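Local coordinates for protein giardin subunit alpha-1 (Giardia intestinalis, PDB 4EVF) that binds calcium and, in a calcium-dependent manner, phospholipids, and takes part in parasite attachment to the intestinal mucosa and in cytoskeletal remodelling, at residues A[146-151]-A[179-184]; A[156-161]-A[187-192]; A[31-36]-A[255-260]. All coordinates share one frame; numbering follows the deposited sequence.

Contact 1: residues A[146-151]-A[179-184]; sequences HERVSR and GTVPSA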
# COMPACT_ATOMS: atom_id res chain seq x y z
N HIS A 146 8.34 12.57 -4.28
CA HIS A 146 7.56 12.35 -5.49
C HIS A 146 7.93 13.34 -6.60
O HIS A 146 7.07 13.94 -7.24
CB HIS A 146 6.06 12.38 -5.19
CG HIS A 146 5.57 11.18 -4.43
ND1 HIS A 146 5.38 9.95 -5.04
CD2 HIS A 146 5.29 11.00 -3.13
CE1 HIS A 146 4.98 9.08 -4.13
NE2 HIS A 146 4.91 9.69 -2.96
N GLU A 147 9.24 13.51 -6.80
CA GLU A 147 9.77 14.31 -7.91
C GLU A 147 10.40 13.38 -8.93
O GLU A 147 11.59 13.08 -8.85
CB GLU A 147 10.82 15.30 -7.41
CG GLU A 147 10.31 16.41 -6.51
CD GLU A 147 11.45 17.15 -5.82
OE1 GLU A 147 12.62 16.78 -6.06
OE2 GLU A 147 11.17 18.07 -5.02
N ARG A 148 9.61 12.92 -9.88
CA ARG A 148 10.11 11.99 -10.88
C ARG A 148 10.64 12.79 -12.07
O ARG A 148 10.05 13.80 -12.46
CB ARG A 148 9.00 11.04 -11.33
CG ARG A 148 8.42 10.18 -10.21
CD ARG A 148 9.26 8.94 -9.96
NE ARG A 148 9.17 8.48 -8.57
CZ ARG A 148 9.89 7.47 -8.07
NH1 ARG A 148 10.74 6.80 -8.83
NH2 ARG A 148 9.74 7.13 -6.79
N VAL A 149 11.76 12.34 -12.63
CA VAL A 149 12.46 13.08 -13.67
C VAL A 149 12.79 12.14 -14.81
O VAL A 149 13.44 11.11 -14.61
CB VAL A 149 13.77 13.68 -13.14
CG1 VAL A 149 14.63 14.21 -14.28
CG2 VAL A 149 13.49 14.78 -12.11
N SER A 150 12.33 12.48 -16.01
CA SER A 150 12.59 11.65 -17.16
C SER A 150 14.08 11.37 -17.30
O SER A 150 14.92 12.23 -17.01
CB SER A 150 12.07 12.30 -18.44
OG SER A 150 12.41 11.52 -19.56
N ARG A 151 14.41 10.16 -17.72
CA ARG A 151 15.81 9.78 -17.86
C ARG A 151 16.38 10.03 -19.25
O ARG A 151 15.69 9.87 -20.26
CB ARG A 151 16.03 8.34 -17.38
CG ARG A 151 15.71 8.24 -15.89
CD ARG A 151 16.38 7.11 -15.21
NE ARG A 151 17.83 7.22 -15.14
CZ ARG A 151 18.50 7.84 -14.17
NH1 ARG A 151 17.87 8.49 -13.20
NH2 ARG A 151 19.82 7.84 -14.19
N GLY A 179 14.66 6.43 -6.80
CA GLY A 179 13.91 7.53 -6.22
C GLY A 179 13.32 8.55 -7.19
O GLY A 179 12.42 9.31 -6.81
N THR A 180 13.79 8.57 -8.44
CA THR A 180 13.35 9.60 -9.39
C THR A 180 12.90 9.11 -10.78
O THR A 180 12.38 9.89 -11.58
CB THR A 180 14.44 10.70 -9.61
OG1 THR A 180 15.60 10.13 -10.23
CG2 THR A 180 14.84 11.37 -8.29
N VAL A 181 13.13 7.84 -11.08
CA VAL A 181 12.72 7.33 -12.38
C VAL A 181 11.20 7.25 -12.46
O VAL A 181 10.55 6.82 -11.51
CB VAL A 181 13.34 5.94 -12.69
CG1 VAL A 181 12.71 4.86 -11.83
CG2 VAL A 181 13.15 5.60 -14.16
N PRO A 182 10.63 7.70 -13.59
CA PRO A 182 9.18 7.59 -13.75
C PRO A 182 8.80 6.13 -13.97
O PRO A 182 9.57 5.41 -14.58
CB PRO A 182 8.89 8.43 -15.01
CG PRO A 182 10.08 9.37 -15.12
CD PRO A 182 11.24 8.54 -14.63
N SER A 183 7.66 5.71 -13.45
CA SER A 183 7.23 4.32 -13.60
C SER A 183 7.13 3.92 -15.06
O SER A 183 7.53 2.82 -15.45
CB SER A 183 5.88 4.10 -12.92
OG SER A 183 5.97 4.32 -11.53
N ALA A 184 6.59 4.82 -15.88
CA ALA A 184 6.38 4.50 -17.29
C ALA A 184 7.69 4.12 -17.97
O ALA A 184 7.69 3.32 -18.89
CB ALA A 184 5.71 5.66 -18.01
O HOH W 1 11.05 11.54 -5.85
O HOH W 2 15.39 10.18 -13.01

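Contact 2: residues A[156-161]-A[187-192]; sequences EDEAQR and RPIAEA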
# COMPACT_ATOMS: atom_id res chain seq x y z
N GLU A 156 17.57 0.66 -23.18
CA GLU A 156 18.76 -0.19 -23.23
C GLU A 156 20.01 0.49 -22.69
O GLU A 156 20.86 -0.14 -22.05
CB GLU A 156 19.01 -0.67 -24.66
CG GLU A 156 17.82 -1.37 -25.29
CD GLU A 156 16.73 -0.41 -25.76
OE1 GLU A 156 16.98 0.81 -25.86
OE2 GLU A 156 15.60 -0.89 -26.00
N ASP A 157 20.14 1.79 -22.97
CA ASP A 157 21.29 2.54 -22.48
C ASP A 157 21.15 2.73 -20.97
O ASP A 157 22.13 2.68 -20.23
CB ASP A 157 21.38 3.91 -23.18
CG ASP A 157 21.86 3.80 -24.62
OD1 ASP A 157 22.44 2.75 -25.00
OD2 ASP A 157 21.66 4.77 -25.38
N GLU A 158 19.92 2.93 -20.54
CA GLU A 158 19.63 3.17 -19.14
C GLU A 158 19.84 1.90 -18.32
O GLU A 158 20.36 1.95 -17.20
CB GLU A 158 18.19 3.69 -18.99
CG GLU A 158 17.99 4.66 -17.84
CD GLU A 158 18.81 5.93 -17.97
OE1 GLU A 158 18.81 6.55 -19.05
OE2 GLU A 158 19.45 6.30 -16.98
N ALA A 159 19.45 0.76 -18.89
CA ALA A 159 19.68 -0.52 -18.24
C ALA A 159 21.18 -0.82 -18.10
O ALA A 159 21.61 -1.35 -17.08
CB ALA A 159 18.98 -1.63 -19.00
N GLN A 160 21.97 -0.46 -19.11
CA GLN A 160 23.43 -0.64 -19.04
C GLN A 160 24.07 0.22 -17.95
O GLN A 160 24.86 -0.29 -17.15
CB GLN A 160 24.08 -0.38 -20.41
CG GLN A 160 25.61 -0.27 -20.39
CD GLN A 160 26.33 -1.61 -20.18
OE1 GLN A 160 25.79 -2.54 -19.57
NE2 GLN A 160 27.55 -1.70 -20.70
N ARG A 161 23.74 1.51 -17.90
CA ARG A 161 24.22 2.37 -16.81
C ARG A 161 23.79 1.83 -15.44
O ARG A 161 24.54 1.89 -14.47
CB ARG A 161 23.73 3.82 -16.97
CG ARG A 161 24.19 4.53 -18.23
CD ARG A 161 23.90 6.04 -18.16
NE ARG A 161 23.03 6.52 -19.23
CZ ARG A 161 23.42 6.74 -20.49
NH1 ARG A 161 24.67 6.50 -20.85
NH2 ARG A 161 22.55 7.20 -21.38
N ARG A 187 9.54 0.28 -16.48
CA ARG A 187 9.14 -1.01 -17.06
C ARG A 187 9.99 -1.42 -18.27
O ARG A 187 10.51 -2.54 -18.32
CB ARG A 187 7.64 -0.99 -17.38
CG ARG A 187 6.83 -0.23 -16.32
CD ARG A 187 5.32 -0.31 -16.49
NE ARG A 187 4.64 0.05 -15.24
CZ ARG A 187 4.02 1.21 -15.01
NH1 ARG A 187 3.94 2.14 -15.96
NH2 ARG A 187 3.45 1.42 -13.83
N PRO A 188 10.14 -0.52 -19.26
CA PRO A 188 11.01 -0.85 -20.40
C PRO A 188 12.48 -1.05 -19.98
O PRO A 188 13.17 -1.89 -20.54
CB PRO A 188 10.89 0.38 -21.32
CG PRO A 188 10.21 1.46 -20.48
CD PRO A 188 9.38 0.73 -19.47
N ILE A 189 12.94 -0.26 -19.01
CA ILE A 189 14.29 -0.43 -18.48
C ILE A 189 14.49 -1.81 -17.83
O ILE A 189 15.52 -2.45 -18.04
CB ILE A 189 14.63 0.69 -17.49
CG1 ILE A 189 14.69 2.03 -18.25
CG2 ILE A 189 15.97 0.41 -16.77
CD1 ILE A 189 14.86 3.23 -17.40
N ALA A 190 13.51 -2.25 -17.05
CA ALA A 190 13.62 -3.54 -16.37
C ALA A 190 13.65 -4.67 -17.38
O ALA A 190 14.34 -5.67 -17.20
CB ALA A 190 12.49 -3.74 -15.38
N GLU A 191 12.87 -4.52 -18.45
CA GLU A 191 12.84 -5.52 -19.50
C GLU A 191 14.15 -5.57 -20.26
O GLU A 191 14.67 -6.65 -20.58
CB GLU A 191 11.68 -5.26 -20.46
CG GLU A 191 10.84 -6.49 -20.72
CD GLU A 191 9.35 -6.19 -20.64
OE1 GLU A 191 8.89 -5.29 -21.38
OE2 GLU A 191 8.66 -6.86 -19.83
N ALA A 192 14.70 -4.40 -20.58
CA ALA A 192 15.96 -4.34 -21.29
C ALA A 192 17.07 -4.92 -20.41
O ALA A 192 17.92 -5.67 -20.88
CB ALA A 192 16.28 -2.92 -21.71

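Contact 3: residues A[31-36]-A[255-260]; sequences SAESRE and MVDKCL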
# COMPACT_ATOMS: atom_id res chain seq x y z
N SER A 31 -15.33 2.31 -5.16
CA SER A 31 -14.02 2.92 -5.02
C SER A 31 -13.96 3.77 -3.76
O SER A 31 -14.98 4.02 -3.13
CB SER A 31 -13.74 3.84 -6.20
OG SER A 31 -14.57 4.98 -6.08
N ALA A 32 -12.76 4.24 -3.42
CA ALA A 32 -12.58 5.04 -2.22
C ALA A 32 -13.41 6.32 -2.32
O ALA A 32 -14.10 6.70 -1.37
CB ALA A 32 -11.12 5.37 -2.01
N GLU A 33 -13.35 6.98 -3.48
CA GLU A 33 -14.13 8.19 -3.75
C GLU A 33 -15.62 7.92 -3.63
O GLU A 33 -16.36 8.73 -3.06
CB GLU A 33 -13.81 8.73 -5.15
CG GLU A 33 -12.37 9.26 -5.32
CD GLU A 33 -11.33 8.17 -5.60
OE1 GLU A 33 -11.65 6.96 -5.61
OE2 GLU A 33 -10.16 8.55 -5.84
N SER A 34 -16.08 6.79 -4.18
CA SER A 34 -17.49 6.43 -4.11
C SER A 34 -17.91 6.15 -2.67
O SER A 34 -18.98 6.57 -2.23
CB SER A 34 -17.81 5.21 -4.98
OG SER A 34 -17.71 5.49 -6.37
N ARG A 35 -17.07 5.44 -1.93
CA ARG A 35 -17.38 5.22 -0.52
C ARG A 35 -17.44 6.51 0.30
O ARG A 35 -18.17 6.58 1.29
CB ARG A 35 -16.41 4.20 0.09
CG ARG A 35 -16.61 2.81 -0.47
CD ARG A 35 -15.74 1.80 0.27
NE ARG A 35 -14.42 2.36 0.54
CZ ARG A 35 -13.32 1.99 -0.10
NH1 ARG A 35 -13.39 1.06 -1.04
NH2 ARG A 35 -12.17 2.54 0.21
N GLU A 36 -16.69 7.53 -0.11
CA GLU A 36 -16.81 8.86 0.52
C GLU A 36 -18.21 9.46 0.31
O GLU A 36 -18.80 10.02 1.24
CB GLU A 36 -15.75 9.83 0.00
CG GLU A 36 -14.31 9.39 0.28
CD GLU A 36 -13.29 10.43 -0.16
OE1 GLU A 36 -13.51 11.08 -1.21
OE2 GLU A 36 -12.28 10.62 0.56
N MET A 255 -6.00 0.97 0.10
CA MET A 255 -5.58 0.81 -1.29
C MET A 255 -6.31 -0.25 -2.11
O MET A 255 -6.00 -0.44 -3.29
CB MET A 255 -4.07 0.53 -1.35
CG MET A 255 -3.20 1.78 -1.23
SD MET A 255 -3.18 2.74 -2.77
CE MET A 255 -1.80 1.99 -3.64
N VAL A 256 -7.27 -0.94 -1.50
CA VAL A 256 -7.86 -2.10 -2.17
C VAL A 256 -8.44 -1.71 -3.54
O VAL A 256 -8.21 -2.41 -4.52
CB VAL A 256 -8.89 -2.87 -1.30
CG1 VAL A 256 -10.16 -2.07 -1.09
CG2 VAL A 256 -9.22 -4.21 -1.94
N ASP A 257 -9.15 -0.59 -3.60
CA ASP A 257 -9.79 -0.17 -4.85
C ASP A 257 -8.79 0.07 -6.00
O ASP A 257 -9.10 -0.17 -7.16
CB ASP A 257 -10.68 1.08 -4.64
CG ASP A 257 -9.89 2.37 -4.50
OD1 ASP A 257 -8.78 2.35 -3.92
OD2 ASP A 257 -10.37 3.43 -4.98
N LYS A 258 -7.58 0.54 -5.66
CA LYS A 258 -6.59 0.89 -6.69
C LYS A 258 -5.73 -0.30 -7.12
O LYS A 258 -5.01 -0.23 -8.11
CB LYS A 258 -5.67 2.02 -6.19
CG LYS A 258 -6.36 3.26 -5.65
CD LYS A 258 -5.37 4.42 -5.52
CE LYS A 258 -6.03 5.69 -4.93
NZ LYS A 258 -7.47 5.82 -5.29
N CYS A 259 -5.81 -1.40 -6.37
CA CYS A 259 -4.89 -2.52 -6.58
C CYS A 259 -5.60 -3.81 -6.93
O CYS A 259 -5.03 -4.89 -6.76
CB CYS A 259 -4.06 -2.77 -5.31
SG CYS A 259 -2.98 -1.41 -4.78
N LEU A 260 -6.83 -3.73 -7.40
CA LEU A 260 -7.61 -4.95 -7.58
C LEU A 260 -7.02 -5.93 -8.61
O LEU A 260 -7.43 -7.09 -8.68
CB LEU A 260 -9.08 -4.64 -7.87
CG LEU A 260 -9.86 -4.18 -6.63
CD1 LEU A 260 -11.24 -3.67 -7.02
CD2 LEU A 260 -9.97 -5.30 -5.58
O HOH W 3 -9.60 1.71 -0.83

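Contact 1: residues A[146-151]-A[179-184]
R148 turns its CG anti to its own carbonyl carbon (chi1 -60°) and then bends at chi2, which places CD 2.9 Å from V181 O. Beyond that bend the guanidinium reaches the corner between helix 171-180 and helix 183-196. R148 NH1 donates to V181 O at 2.7 Å, with an N-H...O angle of 152° and the acceptor somewhat tilted from the guanidinium plane. G179 O lies over the centre of the same group, 3.3 Å above its plane, so the guanidinium meets one carbonyl through an N-H and another through a face. Outside the two segments, R148 NH1 also bonds F178 O, and W143 makes a cation-pi contact with the arginine.

The backbones are tied by V149 N, which gives a nearly straight bond (165°) to T180 O at 2.7 Å. That oxygen also takes a CA-H...O contact from R148 CA at 3.2 Å. Next to it, P182 CD packs 3.4 Å from V149 O. V149 O is further held by a water that also donates to T180 OG1 and weakly accepts from R151 NH1; the threonine hydroxyl has a second partner in D176 O. R151, whose main polar partner is E158, crosses V181 at about a right angle, its CD 3.7 Å from CG2.

P182 occupies the N-cap position of helix 183-196. Segment 146-151 is the connection from helix 135-145 to helix 155-167, between the predicted second and third annexin repeats, and it is fastened across a helix-helix corner of the third, within the all-helical annexin fold.

Contact 2: residues A[156-161]-A[187-192]
E158 OE2 is held in a salt bridge by R151 NE, and OE1 of the same carboxylate accepts a hydrogen bond from G153 N, while the aliphatic part of the side chain packs on I189. Its chi1 is off the usual values (-148°) and the chain bends at chi2. E158 CG comes 3.5 Å from I189 CD1, and its CB stands 3.7 Å from the same methyl. On the isoleucine side, a nearly extended chi2 (173°) carries CD1 out to E158, and the two side chains pass each other obliquely.

At the other branch, I189 CG2 rests 4.1 Å from A159 CA. A159 CB points toward the opposing helix and settles 3.7 Å from I189 O, and it also meets A192 CB at 4.0 Å. A192 CB in turn touches E156 CA, likewise at 4.0 Å, so its methyl sits between E156 and A159, one helical turn apart. With alanines at these positions the axes of the two helical segments approach to 8.1 Å, crossing at -66°. Helix 171-180 adjoins this packing through F177 against I189 and Y173 against E158, and F193 of helix 183-196 also touches A159.

Both helices belong to the predicted third annexin repeat. Across the interface the touching atoms are mostly carbon, with I189 O a polar exception, whereas the charged end of E158 is satisfied to the side: direct cohesion here comes from close apolar packing, not from polar bonds between the two segments.

Contact 3: residues A[31-36]-A[255-260]
D257 carries a junction of the annexin fold, joining the start of helix 32-46, in the predicted first repeat, to the turn after helix 245-255, in the predicted fourth. Its CB lies 3.8 Å from CA of S31, the N-cap residue of helix 32-46. A chi1 of 76° sets CG between the backbone N and the carbonyl carbon, where it comes 4.1 Å from A32 CB.

At the tip, OD2 accepts a hydrogen bond from A32 N at 3.0 Å. The bond is almost straight at the hydrogen (173°), yet the donor arrives from above the carboxylate, 61° out of its plane. Because A32 N belongs to the first turn of a helix, the partial positive charge there would be expected to favour the ionised carboxylate. That may offset a like-charge approach, E33 OE1 to D257 OD2 at 3.8 Å.

K258 NZ stands within reach of both acids and completes a salt-bridge network, although both pairs are long: 3.9 Å to E33 OE2 and 3.8 Å to D257 OD2. R74 adds a long, weak ion pair to E33 OE2.

R35, whose NE bonds L70 O, has A32 CA and S31 O beneath one guanidinium face, both displaced toward its rim. It reaches D257 through water: a molecule in the guanidinium plane accepts a hydrogen bond from R35 NH2 at 2.9 Å and donates a weak one to D257 OD1 at 3.3 Å.

How the contacts relate
Contacts 1 and 2 form one neighbourhood: their centres are 14 Å apart, both use helix 183-196, and R151 NE of contact 1 lies 2.6 Å from E158 OE2 of contact 2. Their segments alternate along the chain; 146-151 meets the turn leading into helix 183-196, whereas 156-161 meets that helix further on. Contact 3 stands apart, with its centre about 25 Å from that of contact 1 and about 32 Å from that of contact 2; nearest atoms remain about 10 Å away in each case. It brings together the first and fourth predicted repeats, which flank the other two contacts in sequence. In this apo form none of the three contacts involves a bound calcium ion.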